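PDB 5M31: appr-1-p processing domain protein, which belongs to the macro domain family, a compact alpha/beta fold with a mixed beta sheet packed between helices. Local coordinates for residues Ala26-Val31 against Phe85-Lys90; Thr30-Gly35 against Lys91-Pro96; Gly35-Gly40 against Gln54-Ala59; Gly68-Tyr73 against Leu106-Cys111. All blocks are in the same frame, centred on the assembly; numbering follows the deposited sequence.

Interaction 1: Ala26-Val31 against Phe85-Lys90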
loop_
_atom_site.group_PDB
_atom_site.type_symbol
_atom_site.label_atom_id
_atom_site.label_comp_id
_atom_site.label_asym_id
_atom_site.label_seq_id
_atom_site.Cartn_x
_atom_site.Cartn_y
_atom_site.Cartn_z
ATOM N N ALA A 26 -3.534 0.943 9.501
ATOM C CA ALA A 26 -3.561 0.381 8.155
ATOM C C ALA A 26 -2.131 0.294 7.637
ATOM O O ALA A 26 -1.384 1.237 7.808
ATOM C CB ALA A 26 -4.418 1.224 7.222
ATOM N N LEU A 27 -1.811 -0.820 6.987
ATOM C CA LEU A 27 -0.566 -0.965 6.240
ATOM C C LEU A 27 -0.862 -1.074 4.765
ATOM O O LEU A 27 -1.805 -1.756 4.348
ATOM C CB LEU A 27 0.189 -2.213 6.651
ATOM C CG LEU A 27 0.667 -2.289 8.106
ATOM C CD1 LEU A 27 1.440 -3.593 8.292
ATOM C CD2 LEU A 27 1.489 -1.085 8.532
ATOM N N VAL A 28 0.006 -0.464 3.995
ATOM C CA VAL A 28 -0.008 -0.654 2.506
ATOM C C VAL A 28 1.009 -1.701 2.074
ATOM O O VAL A 28 2.194 -1.621 2.428
ATOM C CB VAL A 28 0.286 0.689 1.795
ATOM C CG1 VAL A 28 0.317 0.489 0.294
ATOM C CG2 VAL A 28 -0.750 1.731 2.195
ATOM N N ASN A 29 0.521 -2.640 1.285
ATOM C CA ASN A 29 1.296 -3.710 0.656
ATOM C C ASN A 29 1.294 -3.415 -0.836
ATOM O O ASN A 29 0.247 -3.136 -1.394
ATOM C CB ASN A 29 0.550 -5.003 0.882
ATOM C CG ASN A 29 1.240 -6.184 0.307
ATOM O OD1 ASN A 29 2.436 -6.180 0.145
ATOM N ND2 ASN A 29 0.514 -7.259 0.159
ATOM N N THR A 30 2.444 -3.478 -1.468
ATOM C CA THR A 30 2.535 -3.203 -2.913
ATOM C C THR A 30 2.415 -4.541 -3.659
ATOM O O THR A 30 3.171 -5.505 -3.386
ATOM C CB THR A 30 3.826 -2.444 -3.257
ATOM O OG1 THR A 30 4.918 -3.020 -2.561
ATOM C CG2 THR A 30 3.699 -0.968 -2.903
ATOM N N VAL A 31 1.426 -4.631 -4.555
ATOM C CA VAL A 31 1.059 -5.896 -5.124
ATOM C C VAL A 31 0.988 -5.807 -6.654
ATOM O O VAL A 31 1.172 -4.746 -7.247
ATOM C CB VAL A 31 -0.248 -6.476 -4.550
ATOM C CG1 VAL A 31 -0.095 -6.650 -3.058
ATOM C CG2 VAL A 31 -1.436 -5.583 -4.903
ATOM N N PHE A 85 -3.990 -2.606 2.920
ATOM C CA PHE A 85 -4.357 -1.936 1.685
ATOM C C PHE A 85 -3.408 -2.477 0.603
ATOM O O PHE A 85 -2.225 -2.099 0.611
ATOM C CB PHE A 85 -4.142 -0.460 1.769
ATOM C CG PHE A 85 -5.261 0.329 2.472
ATOM C CD1 PHE A 85 -5.898 -0.107 3.598
ATOM C CD2 PHE A 85 -5.527 1.604 2.053
ATOM C CE1 PHE A 85 -6.895 0.707 4.241
ATOM C CE2 PHE A 85 -6.471 2.418 2.676
ATOM C CZ PHE A 85 -7.178 1.945 3.759
ATOM N N ASN A 86 -3.934 -3.355 -0.240
ATOM C CA ASN A 86 -3.132 -4.059 -1.245
ATOM C C ASN A 86 -3.177 -3.171 -2.487
ATOM O O ASN A 86 -4.188 -3.087 -3.153
ATOM C CB ASN A 86 -3.635 -5.468 -1.494
ATOM C CG ASN A 86 -3.558 -6.367 -0.269
ATOM O OD1 ASN A 86 -2.485 -6.885 0.090
ATOM N ND2 ASN A 86 -4.716 -6.486 0.466
ATOM N N PHE A 87 -2.064 -2.465 -2.688
ATOM C CA PHE A 87 -1.913 -1.333 -3.690
ATOM C C PHE A 87 -1.202 -1.890 -4.915
ATOM O O PHE A 87 -0.024 -2.171 -4.852
ATOM C CB PHE A 87 -1.056 -0.253 -2.973
ATOM C CG PHE A 87 -0.852 1.021 -3.721
ATOM C CD1 PHE A 87 -0.139 1.067 -4.898
ATOM C CD2 PHE A 87 -1.196 2.215 -3.156
ATOM C CE1 PHE A 87 0.140 2.262 -5.540
ATOM C CE2 PHE A 87 -0.887 3.428 -3.763
ATOM C CZ PHE A 87 -0.237 3.447 -4.963
ATOM N N PRO A 88 -1.911 -2.035 -6.028
ATOM C CA PRO A 88 -1.248 -2.548 -7.214
ATOM C C PRO A 88 -0.257 -1.527 -7.812
ATOM O O PRO A 88 -0.619 -0.390 -8.042
ATOM C CB PRO A 88 -2.436 -2.823 -8.182
ATOM C CG PRO A 88 -3.631 -2.826 -7.324
ATOM C CD PRO A 88 -3.355 -1.884 -6.236
ATOM N N THR A 89 0.979 -1.936 -8.115
ATOM C CA THR A 89 1.911 -1.025 -8.742
ATOM C C THR A 89 2.284 -1.529 -10.103
ATOM O O THR A 89 3.041 -0.903 -10.783
ATOM C CB THR A 89 3.222 -0.888 -7.981
ATOM O OG1 THR A 89 3.879 -2.151 -7.924
ATOM C CG2 THR A 89 3.002 -0.425 -6.536
ATOM N N LYS A 90 1.748 -2.668 -10.447
ATOM C CA LYS A 90 2.092 -3.361 -11.715
ATOM C C LYS A 90 1.072 -4.473 -11.985
ATOM O O LYS A 90 0.323 -4.929 -11.063
ATOM C CB LYS A 90 3.479 -3.941 -11.586
ATOM C CG LYS A 90 3.567 -5.060 -10.546
ATOM C CD LYS A 90 4.971 -5.595 -10.350
ATOM C CE LYS A 90 5.926 -4.563 -9.748
ATOM N NZ LYS A 90 7.296 -5.153 -9.764
HETATM O O HOH W 1 4.218 -4.338 -6.483
#
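Strands 26-31 and 83-88 run parallel at the heart of the sheet, tightly bonded between Leu-27 and Val-31. Phe-85 N donates to Leu-27 O and Phe-87 N to Asn-29 O, both at 2.7 Å and nearly along the C=O axis. In return Asn-29 N reaches Phe-85 O and Val-31 N reaches Phe-87 O, each approaching from above the carbonyl plane. On one face, CG1 of Val-28, anti to its backbone N (chi1 178°), presses on CB of Phe-87 at 3.6 Å, while the lone methyl of alanine, Ala-26 CB, lies 3.9 Å from CE1 of Phe-85, whose ring runs under helix 99-116. This is the alpha/beta/alpha arrangement of a macro domain, with helix 40-48 covering the other face. There Asn-29 turns its amide so that ND2 donates to Asn-86 OD1 at 3.0 Å, in the plane of that carbonyl, although the two amides are inclined by 72°. Asn-86 ND2 in turn serves Asn-52 OD1 and Phe-71 O, so both polar atoms of the buried Asn-86 amide are bonded. The solvent side has the partly exposed Thr-30 and Lys-90 and a bound water. Thr-30 CG2 meets Thr-89 CG2 at 3.7 Å and Thr-89 N holds Val-31 O, but the water, bound to Thr-89 OG1 at 2.6 Å, makes a weak bond to Val-31 O, and Ser-97 also binds that hydroxyl.

Interaction 2: Thr30-Gly35 against Lys91-Pro96; sequences TVNTVG and KHWRHP
Lys-91 O is the atom on which this surface contact converges. Thr-33 N donates to it over 2.9 Å, in the carbonyl plane and on a lone pair, with an N-H...O angle of 158°. Thr-33 OG1, set between its backbone N and carbonyl carbon, lies 3.1 Å from Lys-91 O, and Asn-32 CB and Val-34 CG1 crowd in at 3.3 and 3.4 Å. Beside this polar centre Val-34 sends CG2 to the edge of the Trp-93 ring, 3.9 Å from CD1, the two side chains crossing at about a right angle. Asn-32 runs alongside Trp-93, its ND2 3.4 Å from Trp-93 CB.

The next shell fixes these groups. Asn-32 suits its place because a short amide can fold back on its own chain: OD1 accepts from Val-34 N at 3.0 Å, an Asx turn, and more weakly from Gly-35 N, while ND2 is taken by Val-36 O. On the other segment, His-92 to His-95 form a type I turn. His-92 ND1 accepts from Arg-94 N at 3.0 Å, which favours one rotation of the imidazole and is consistent with a neutral ring, and CD1 of Trp-93 lies over one face of it. The contact joins the loops after strands 26-31 and 83-88, parallel neighbours in the macro domain sheet. Held by Thr-33 N with Thr-33 OG1 close by, Lys-91 O links them through main chain.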
loop_
_atom_site.group_PDB
_atom_site.type_symbol
_atom_site.label_atom_id
_atom_site.label_comp_id
_atom_site.label_asym_id
_atom_site.label_seq_id
_atom_site.Cartn_x
_atom_site.Cartn_y
_atom_site.Cartn_z
ATOM N N THR A 30 2.444 -3.478 -1.468
ATOM C CA THR A 30 2.535 -3.203 -2.913
ATOM C C THR A 30 2.415 -4.541 -3.659
ATOM O O THR A 30 3.171 -5.505 -3.386
ATOM C CB THR A 30 3.826 -2.444 -3.257
ATOM O OG1 THR A 30 4.918 -3.020 -2.561
ATOM C CG2 THR A 30 3.699 -0.968 -2.903
ATOM N N VAL A 31 1.426 -4.631 -4.555
ATOM C CA VAL A 31 1.059 -5.896 -5.124
ATOM C C VAL A 31 0.988 -5.807 -6.654
ATOM O O VAL A 31 1.172 -4.746 -7.247
ATOM C CB VAL A 31 -0.248 -6.476 -4.550
ATOM C CG1 VAL A 31 -0.095 -6.650 -3.058
ATOM C CG2 VAL A 31 -1.436 -5.583 -4.903
ATOM N N ASN A 32 0.772 -6.939 -7.248
ATOM C CA ASN A 32 0.416 -7.022 -8.683
ATOM C C ASN A 32 -1.017 -7.506 -8.796
ATOM O O ASN A 32 -1.726 -7.661 -7.771
ATOM C CB ASN A 32 1.350 -7.976 -9.397
ATOM C CG ASN A 32 1.326 -9.382 -8.792
ATOM O OD1 ASN A 32 0.380 -10.136 -8.963
ATOM N ND2 ASN A 32 2.348 -9.690 -8.002
ATOM N N THR A 33 -1.506 -7.646 -10.023
ATOM C CA THR A 33 -2.914 -7.956 -10.234
ATOM C C THR A 33 -3.148 -9.397 -10.610
ATOM O O THR A 33 -4.274 -9.773 -10.928
ATOM C CB THR A 33 -3.521 -7.056 -11.317
ATOM O OG1 THR A 33 -2.967 -7.434 -12.585
ATOM C CG2 THR A 33 -3.281 -5.584 -10.995
ATOM N N VAL A 34 -2.101 -10.198 -10.625
ATOM C CA VAL A 34 -2.215 -11.617 -11.025
ATOM C C VAL A 34 -2.193 -12.653 -9.890
ATOM O O VAL A 34 -2.269 -13.843 -10.152
ATOM C CB VAL A 34 -1.217 -11.961 -12.173
ATOM C CG1 VAL A 34 -1.422 -10.973 -13.302
ATOM C CG2 VAL A 34 0.231 -11.941 -11.706
ATOM N N GLY A 35 -2.157 -12.202 -8.642
ATOM C CA GLY A 35 -2.447 -13.075 -7.515
ATOM C C GLY A 35 -1.236 -13.748 -6.945
ATOM O O GLY A 35 -1.349 -14.795 -6.324
ATOM N N LYS A 91 0.980 -4.896 -13.248
ATOM C CA LYS A 91 0.047 -5.961 -13.580
ATOM C C LYS A 91 0.627 -7.313 -13.192
ATOM O O LYS A 91 0.081 -8.025 -12.394
ATOM C CB LYS A 91 -0.325 -5.904 -15.070
ATOM C CG LYS A 91 -1.076 -4.655 -15.407
ATOM C CD LYS A 91 -1.516 -4.676 -16.844
ATOM C CE LYS A 91 -2.108 -3.342 -17.247
ATOM N NZ LYS A 91 -2.100 -3.405 -18.730
ATOM N N HIS A 92 1.735 -7.698 -13.819
ATOM C CA HIS A 92 2.322 -8.969 -13.552
ATOM C C HIS A 92 3.522 -8.779 -12.658
ATOM O O HIS A 92 4.208 -7.778 -12.703
ATOM C CB HIS A 92 2.724 -9.649 -14.864
ATOM C CG HIS A 92 3.136 -11.086 -14.714
ATOM N ND1 HIS A 92 4.408 -11.451 -14.341
ATOM C CD2 HIS A 92 2.485 -12.238 -14.997
ATOM C CE1 HIS A 92 4.527 -12.767 -14.378
ATOM N NE2 HIS A 92 3.353 -13.270 -14.728
ATOM N N TRP A 93 3.821 -9.806 -11.895
ATOM C CA TRP A 93 4.892 -9.706 -10.937
ATOM C C TRP A 93 6.272 -9.541 -11.555
ATOM O O TRP A 93 7.160 -9.002 -10.932
ATOM C CB TRP A 93 4.831 -10.869 -9.959
ATOM C CG TRP A 93 4.940 -12.209 -10.535
ATOM C CD1 TRP A 93 3.919 -13.024 -10.906
ATOM C CD2 TRP A 93 6.128 -12.924 -10.774
ATOM N NE1 TRP A 93 4.375 -14.201 -11.264
ATOM C CE2 TRP A 93 5.750 -14.170 -11.254
ATOM C CE3 TRP A 93 7.489 -12.624 -10.650
ATOM C CZ2 TRP A 93 6.650 -15.114 -11.594
ATOM C CZ3 TRP A 93 8.376 -13.546 -10.977
ATOM C CH2 TRP A 93 7.984 -14.786 -11.458
ATOM N N ARG A 94 6.458 -9.964 -12.809
ATOM C CA ARG A 94 7.714 -9.723 -13.512
ATOM C C ARG A 94 7.930 -8.325 -14.065
ATOM O O ARG A 94 9.057 -8.003 -14.487
ATOM C CB ARG A 94 7.913 -10.727 -14.639
ATOM C CG ARG A 94 8.252 -12.082 -14.081
ATOM C CD ARG A 94 8.999 -12.942 -15.033
ATOM N NE ARG A 94 8.075 -13.584 -15.973
ATOM C CZ ARG A 94 7.414 -14.711 -15.715
ATOM N NH1 ARG A 94 7.588 -15.324 -14.540
ATOM N NH2 ARG A 94 6.585 -15.241 -16.618
ATOM N N HIS A 95 6.851 -7.570 -14.220
ATOM C CA HIS A 95 6.927 -6.241 -14.757
ATOM C C HIS A 95 7.513 -5.323 -13.724
ATOM O O HIS A 95 7.360 -5.568 -12.558
ATOM C CB HIS A 95 5.529 -5.702 -15.068
ATOM C CG HIS A 95 4.779 -6.506 -16.081
ATOM N ND1 HIS A 95 3.418 -6.378 -16.276
ATOM C CD2 HIS A 95 5.208 -7.372 -17.030
ATOM C CE1 HIS A 95 3.033 -7.177 -17.254
ATOM N NE2 HIS A 95 4.097 -7.795 -17.723
ATOM N N PRO A 96 8.110 -4.236 -14.160
ATOM C CA PRO A 96 8.541 -3.213 -13.189
ATOM C C PRO A 96 7.307 -2.512 -12.634
ATOM O O PRO A 96 6.249 -2.573 -13.231
ATOM C CB PRO A 96 9.345 -2.220 -14.049
ATOM C CG PRO A 96 8.949 -2.500 -15.435
ATOM C CD PRO A 96 8.486 -3.917 -15.538
#

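Interaction 3: Gly35-Gly40 against Gln54-Ala59; sequences GVMGKG and QAYVKA
Gly-35 passes helix 50-61 with its CA 4.8 Å from that of Val-57, in a backbone conformation of positive phi (91°) where a beta carbon would collide with the carbonyl oxygen of Val-34, so glycine is the natural occupant. Its main chain runs beside the Tyr-56 ring, with Gly-35 CA 3.5 Å from CE2. Tyr-56 has CG anti to its backbone N (chi1 159°), which swings the ring off the helix toward the loop. At the tip, OH receives a weak bond from Gly-35 N at 3.3 Å, bent to 132°; its stronger partner is Asn-32 O. A water that donates to Val-36 O at 2.5 Å also makes a weak bond to the same hydroxyl. In the macro domain fold this loop leads from the central strand 26-31 into helix 40-48, and here Tyr-56 ties it to helix 50-61, a phenol being long enough to span the distance and polar enough to meet main-chain atoms. Met-37 meets the ring tip to tip. Its chain is extended beyond CG, so that CE comes over one face, 3.4 Å from CD2 and 3.8 Å from the ring centroid: a CH-pi contact. SD stands farther off and obliquely, adding a Met-aromatic component. The unbranched, flexible thioether can thread between Tyr-56 and the amides of Asn-29 and Asn-86. Next along the helix, the CG2 methyl of Val-57 rests 3.7 Å from Gly-35 O.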
loop_
_atom_site.group_PDB
_atom_site.type_symbol
_atom_site.label_atom_id
_atom_site.label_comp_id
_atom_site.label_asym_id
_atom_site.label_seq_id
_atom_site.Cartn_x
_atom_site.Cartn_y
_atom_site.Cartn_z
ATOM N N GLY A 35 -2.157 -12.202 -8.642
ATOM C CA GLY A 35 -2.447 -13.075 -7.515
ATOM C C GLY A 35 -1.236 -13.748 -6.945
ATOM O O GLY A 35 -1.349 -14.795 -6.324
ATOM N N VAL A 36 -0.073 -13.103 -7.100
ATOM C CA VAL A 36 1.187 -13.642 -6.607
ATOM C C VAL A 36 1.865 -12.676 -5.616
ATOM O O VAL A 36 1.988 -11.469 -5.885
ATOM C CB VAL A 36 2.101 -13.905 -7.821
ATOM C CG1 VAL A 36 3.527 -14.183 -7.391
ATOM C CG2 VAL A 36 1.525 -15.043 -8.631
ATOM N N MET A 37 2.252 -13.186 -4.447
ATOM C CA MET A 37 3.060 -12.393 -3.525
ATOM C C MET A 37 4.343 -13.157 -3.311
ATOM O O MET A 37 4.468 -13.909 -2.360
ATOM C CB MET A 37 2.314 -12.160 -2.184
ATOM C CG MET A 37 1.087 -11.286 -2.322
ATOM S SD MET A 37 0.683 -10.697 -0.639
ATOM C CE MET A 37 -0.988 -10.149 -0.951
ATOM N N GLY A 38 5.285 -12.969 -4.218
ATOM C CA GLY A 38 6.477 -13.850 -4.259
ATOM C C GLY A 38 7.775 -13.180 -3.838
ATOM O O GLY A 38 8.816 -13.874 -3.654
ATOM N N LYS A 39 7.837 -11.862 -3.909
ATOM C CA LYS A 39 9.106 -11.174 -3.637
ATOM C C LYS A 39 8.887 -9.827 -3.031
ATOM O O LYS A 39 7.765 -9.321 -3.012
ATOM C CB LYS A 39 9.922 -11.009 -4.947
ATOM C CG LYS A 39 9.553 -9.745 -5.735
ATOM C CD LYS A 39 10.497 -9.498 -6.904
ATOM C CE LYS A 39 10.071 -10.289 -8.121
ATOM N NZ LYS A 39 10.813 -9.841 -9.339
ATOM N N GLY A 40 9.962 -9.249 -2.496
ATOM C CA GLY A 40 9.897 -7.896 -1.956
ATOM C C GLY A 40 8.904 -7.727 -0.824
ATOM O O GLY A 40 8.749 -8.598 0.065
ATOM N N GLN A 54 -4.696 -14.838 1.228
ATOM C CA GLN A 54 -5.761 -15.673 0.639
ATOM C C GLN A 54 -6.891 -14.831 0.106
ATOM O O GLN A 54 -7.415 -15.102 -0.961
ATOM C CB GLN A 54 -6.307 -16.702 1.655
ATOM C CG GLN A 54 -5.308 -17.810 2.080
ATOM C CD GLN A 54 -4.645 -18.599 0.929
ATOM O OE1 GLN A 54 -5.219 -18.803 -0.149
ATOM N NE2 GLN A 54 -3.430 -19.086 1.187
ATOM N N ALA A 55 -7.299 -13.799 0.864
ATOM C CA ALA A 55 -8.344 -12.895 0.368
ATOM C C ALA A 55 -7.951 -12.193 -0.922
ATOM O O ALA A 55 -8.770 -12.088 -1.867
ATOM C CB ALA A 55 -8.711 -11.877 1.432
ATOM N N TYR A 56 -6.689 -11.783 -0.982
ATOM C CA TYR A 56 -6.111 -11.151 -2.174
ATOM C C TYR A 56 -6.118 -12.084 -3.375
ATOM O O TYR A 56 -6.486 -11.690 -4.506
ATOM C CB TYR A 56 -4.706 -10.663 -1.868
ATOM C CG TYR A 56 -3.827 -10.453 -3.071
ATOM C CD1 TYR A 56 -3.851 -9.251 -3.803
ATOM C CD2 TYR A 56 -2.946 -11.428 -3.442
ATOM C CE1 TYR A 56 -3.023 -9.055 -4.917
ATOM C CE2 TYR A 56 -2.147 -11.254 -4.530
ATOM C CZ TYR A 56 -2.129 -10.065 -5.235
ATOM O OH TYR A 56 -1.281 -10.009 -6.395
ATOM N N VAL A 57 -5.743 -13.328 -3.162
ATOM C CA VAL A 57 -5.772 -14.296 -4.247
ATOM C C VAL A 57 -7.184 -14.432 -4.808
ATOM O O VAL A 57 -7.380 -14.394 -6.047
ATOM C CB VAL A 57 -5.232 -15.655 -3.823
ATOM C CG1 VAL A 57 -5.543 -16.728 -4.837
ATOM C CG2 VAL A 57 -3.729 -15.533 -3.566
ATOM N N LYS A 58 -8.175 -14.598 -3.928
ATOM C CA LYS A 58 -9.542 -14.680 -4.370
ATOM C C LYS A 58 -10.026 -13.409 -5.084
ATOM O O LYS A 58 -10.692 -13.527 -6.134
ATOM C CB LYS A 58 -10.459 -15.027 -3.197
ATOM C CG LYS A 58 -10.273 -16.461 -2.734
ATOM C CD LYS A 58 -11.051 -16.725 -1.453
ATOM C CE LYS A 58 -10.852 -18.156 -0.947
ATOM N NZ LYS A 58 -11.732 -19.116 -1.684
ATOM N N ALA A 59 -9.602 -12.230 -4.621
ATOM C CA ALA A 59 -10.014 -10.968 -5.249
ATOM C C ALA A 59 -9.405 -10.876 -6.655
ATOM O O ALA A 59 -10.029 -10.404 -7.634
ATOM C CB ALA A 59 -9.589 -9.787 -4.437
HETATM O O HOH W 2 1.673 -9.139 -5.132
#

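Interaction 4: Gly68-Tyr73 against Leu106-Cys111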
loop_
_atom_site.group_PDB
_atom_site.type_symbol
_atom_site.label_atom_id
_atom_site.label_comp_id
_atom_site.label_asym_id
_atom_site.label_seq_id
_atom_site.Cartn_x
_atom_site.Cartn_y
_atom_site.Cartn_z
ATOM N N GLY A 68 -5.276 1.285 -9.978
ATOM C CA GLY A 68 -6.128 2.343 -9.432
ATOM C C GLY A 68 -7.238 1.816 -8.585
ATOM O O GLY A 68 -8.150 2.579 -8.238
ATOM N N ARG A 69 -7.182 0.527 -8.204
ATOM C CA ARG A 69 -8.258 -0.098 -7.426
ATOM C C ARG A 69 -7.627 -0.944 -6.318
ATOM O O ARG A 69 -7.379 -2.110 -6.475
ATOM C CB ARG A 69 -9.234 -0.834 -8.311
ATOM C CG ARG A 69 -10.515 -1.327 -7.672
ATOM C CD ARG A 69 -11.356 -2.056 -8.627
ATOM N NE ARG A 69 -12.487 -2.633 -7.930
ATOM C CZ ARG A 69 -13.298 -3.538 -8.457
ATOM N NH1 ARG A 69 -13.114 -3.968 -9.693
ATOM N NH2 ARG A 69 -14.314 -3.981 -7.743
ATOM N N ILE A 70 -7.396 -0.293 -5.173
ATOM C CA ILE A 70 -6.808 -0.935 -4.012
ATOM C C ILE A 70 -7.741 -1.997 -3.493
ATOM O O ILE A 70 -8.966 -1.767 -3.323
ATOM C CB ILE A 70 -6.528 0.114 -2.909
ATOM C CG1 ILE A 70 -5.418 1.048 -3.434
ATOM C CG2 ILE A 70 -6.152 -0.552 -1.579
ATOM C CD1 ILE A 70 -5.153 2.263 -2.616
ATOM N N PHE A 71 -7.189 -3.133 -3.147
ATOM C CA PHE A 71 -7.952 -4.163 -2.485
ATOM C C PHE A 71 -7.668 -4.123 -0.987
ATOM O O PHE A 71 -6.558 -4.370 -0.589
ATOM C CB PHE A 71 -7.611 -5.534 -3.035
ATOM C CG PHE A 71 -8.242 -6.659 -2.239
ATOM C CD1 PHE A 71 -9.601 -6.803 -2.216
ATOM C CD2 PHE A 71 -7.461 -7.522 -1.433
ATOM C CE1 PHE A 71 -10.213 -7.759 -1.412
ATOM C CE2 PHE A 71 -8.079 -8.509 -0.672
ATOM C CZ PHE A 71 -9.440 -8.617 -0.650
ATOM N N VAL A 72 -8.692 -3.779 -0.181
ATOM C CA VAL A 72 -8.543 -3.661 1.253
ATOM C C VAL A 72 -9.036 -4.907 1.941
ATOM O O VAL A 72 -10.125 -5.441 1.592
ATOM C CB VAL A 72 -9.313 -2.440 1.810
ATOM C CG1 VAL A 72 -9.173 -2.385 3.326
ATOM C CG2 VAL A 72 -8.769 -1.164 1.227
ATOM N N TYR A 73 -8.230 -5.430 2.845
ATOM C CA TYR A 73 -8.642 -6.539 3.710
ATOM C C TYR A 73 -8.784 -6.036 5.156
ATOM O O TYR A 73 -7.874 -5.349 5.666
ATOM C CB TYR A 73 -7.649 -7.706 3.653
ATOM C CG TYR A 73 -8.049 -8.886 4.493
ATOM C CD1 TYR A 73 -9.170 -9.689 4.138
ATOM C CD2 TYR A 73 -7.417 -9.163 5.720
ATOM C CE1 TYR A 73 -9.541 -10.757 4.915
ATOM C CE2 TYR A 73 -7.804 -10.243 6.487
ATOM C CZ TYR A 73 -8.889 -10.995 6.119
ATOM O OH TYR A 73 -9.258 -12.072 6.876
ATOM N N LEU A 106 -2.347 6.138 -5.774
ATOM C CA LEU A 106 -2.344 7.136 -4.674
ATOM C C LEU A 106 -3.715 7.872 -4.566
ATOM O O LEU A 106 -4.198 8.154 -3.461
ATOM C CB LEU A 106 -1.255 8.152 -4.907
ATOM C CG LEU A 106 0.117 7.695 -4.455
ATOM C CD1 LEU A 106 1.155 8.617 -5.042
ATOM C CD2 LEU A 106 0.190 7.680 -2.923
ATOM N N LYS A 107 -4.326 8.180 -5.711
ATOM C CA LYS A 107 -5.670 8.712 -5.729
ATOM C C LYS A 107 -6.611 7.739 -5.011
ATOM O O LYS A 107 -7.453 8.162 -4.193
ATOM C CB LYS A 107 -6.157 8.964 -7.170
ATOM C CG LYS A 107 -5.444 10.097 -7.903
ATOM C CD LYS A 107 -6.271 10.599 -9.085
ATOM C CE LYS A 107 -5.882 12.015 -9.496
ATOM N NZ LYS A 107 -4.621 12.089 -10.285
ATOM N N ASP A 108 -6.517 6.449 -5.309
ATOM C CA ASP A 108 -7.425 5.521 -4.678
ATOM C C ASP A 108 -7.097 5.301 -3.230
ATOM O O ASP A 108 -7.953 4.948 -2.437
ATOM C CB ASP A 108 -7.449 4.189 -5.387
ATOM C CG ASP A 108 -8.745 3.438 -5.146
ATOM O OD1 ASP A 108 -9.817 4.079 -5.188
ATOM O OD2 ASP A 108 -8.702 2.257 -4.790
ATOM N N LEU A 109 -5.838 5.487 -2.886
ATOM C CA LEU A 109 -5.425 5.390 -1.472
ATOM C C LEU A 109 -6.138 6.429 -0.628
ATOM O O LEU A 109 -6.670 6.118 0.457
ATOM C CB LEU A 109 -3.936 5.553 -1.377
ATOM C CG LEU A 109 -3.325 5.452 0.032
ATOM C CD1 LEU A 109 -3.705 4.154 0.685
ATOM C CD2 LEU A 109 -1.829 5.567 -0.118
ATOM N N VAL A 110 -6.183 7.648 -1.117
ATOM C CA VAL A 110 -6.924 8.707 -0.474
ATOM C C VAL A 110 -8.385 8.302 -0.350
ATOM O O VAL A 110 -8.970 8.380 0.768
ATOM C CB VAL A 110 -6.805 10.025 -1.214
ATOM C CG1 VAL A 110 -7.802 11.072 -0.716
ATOM C CG2 VAL A 110 -5.373 10.518 -1.081
ATOM N N CYS A 111 -8.975 7.807 -1.435
ATOM C CA CYS A 111 -10.378 7.328 -1.408
ATOM C C CYS A 111 -10.627 6.313 -0.300
ATOM O O CYS A 111 -11.604 6.438 0.455
ATOM C CB CYS A 111 -10.748 6.700 -2.733
ATOM S SG CYS A 111 -10.751 7.915 -4.056
#
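Along helix 99-116 the first residue to bear on the segment 68-73 is Asp-108, two residues after Leu-106. Its CG lies anti to the backbone N (chi1 -156°), sending the carboxylate across to the chain leading into strand 71-74. OD2 accepts from Ile-70 N at 2.9 Å, with an N-H...O angle of 159°, through its anti lone pair, the one turned away from OD1. An aspartate is well suited here, short enough to hold a backbone N-H close to the helix. Gly-68 O sits 3.3 Å from Asp-108 CB, and the positive phi of Gly-68 (77°) favours glycine at this bend. Arg-69 NE remains 6.9 Å from OD2, so any effect of its charge on the carboxylate would be long-range; its NH1 binds Gln-66. Next comes Leu-109, whose backbone receives the tip of Ile-70: CD1 is 3.3 Å from Leu-109 CA, tighter than an ordinary carbon contact, and 3.7 Å from CB. The branched Ile-70 thus packs against the helix, where Leu-109 also meets Phe-85. The Asp-108 bond is a feature of this protein; the helix packed on the sheet belongs to the alpha/beta/alpha fold of the macro domain.

In the fold
From the N terminus, strand 26-31 enters the middle of the sheet, and interaction 1 closes a long excursion by pairing it with strand 83-88. Interaction 2 joins the loops that continue from both strands, beginning on the same strand and sharing Thr-30 and Val-31. Interaction 3 closes a much shorter loop, through helix 40-48 to helix 50-61, within the spans of both; Tyr-56 OH bonds to Asn-32 O of interaction 2. Interaction 4 follows interaction 3 in series, meeting it where Ala-55 and Ala-59 pack on Phe-71 and Tyr-73. It crosses interactions 1 and 2, fastening the entry to edge strand 71-74 to helix 99-116, and meets interaction 1 where Asn-86 N bonds to Phe-71 O.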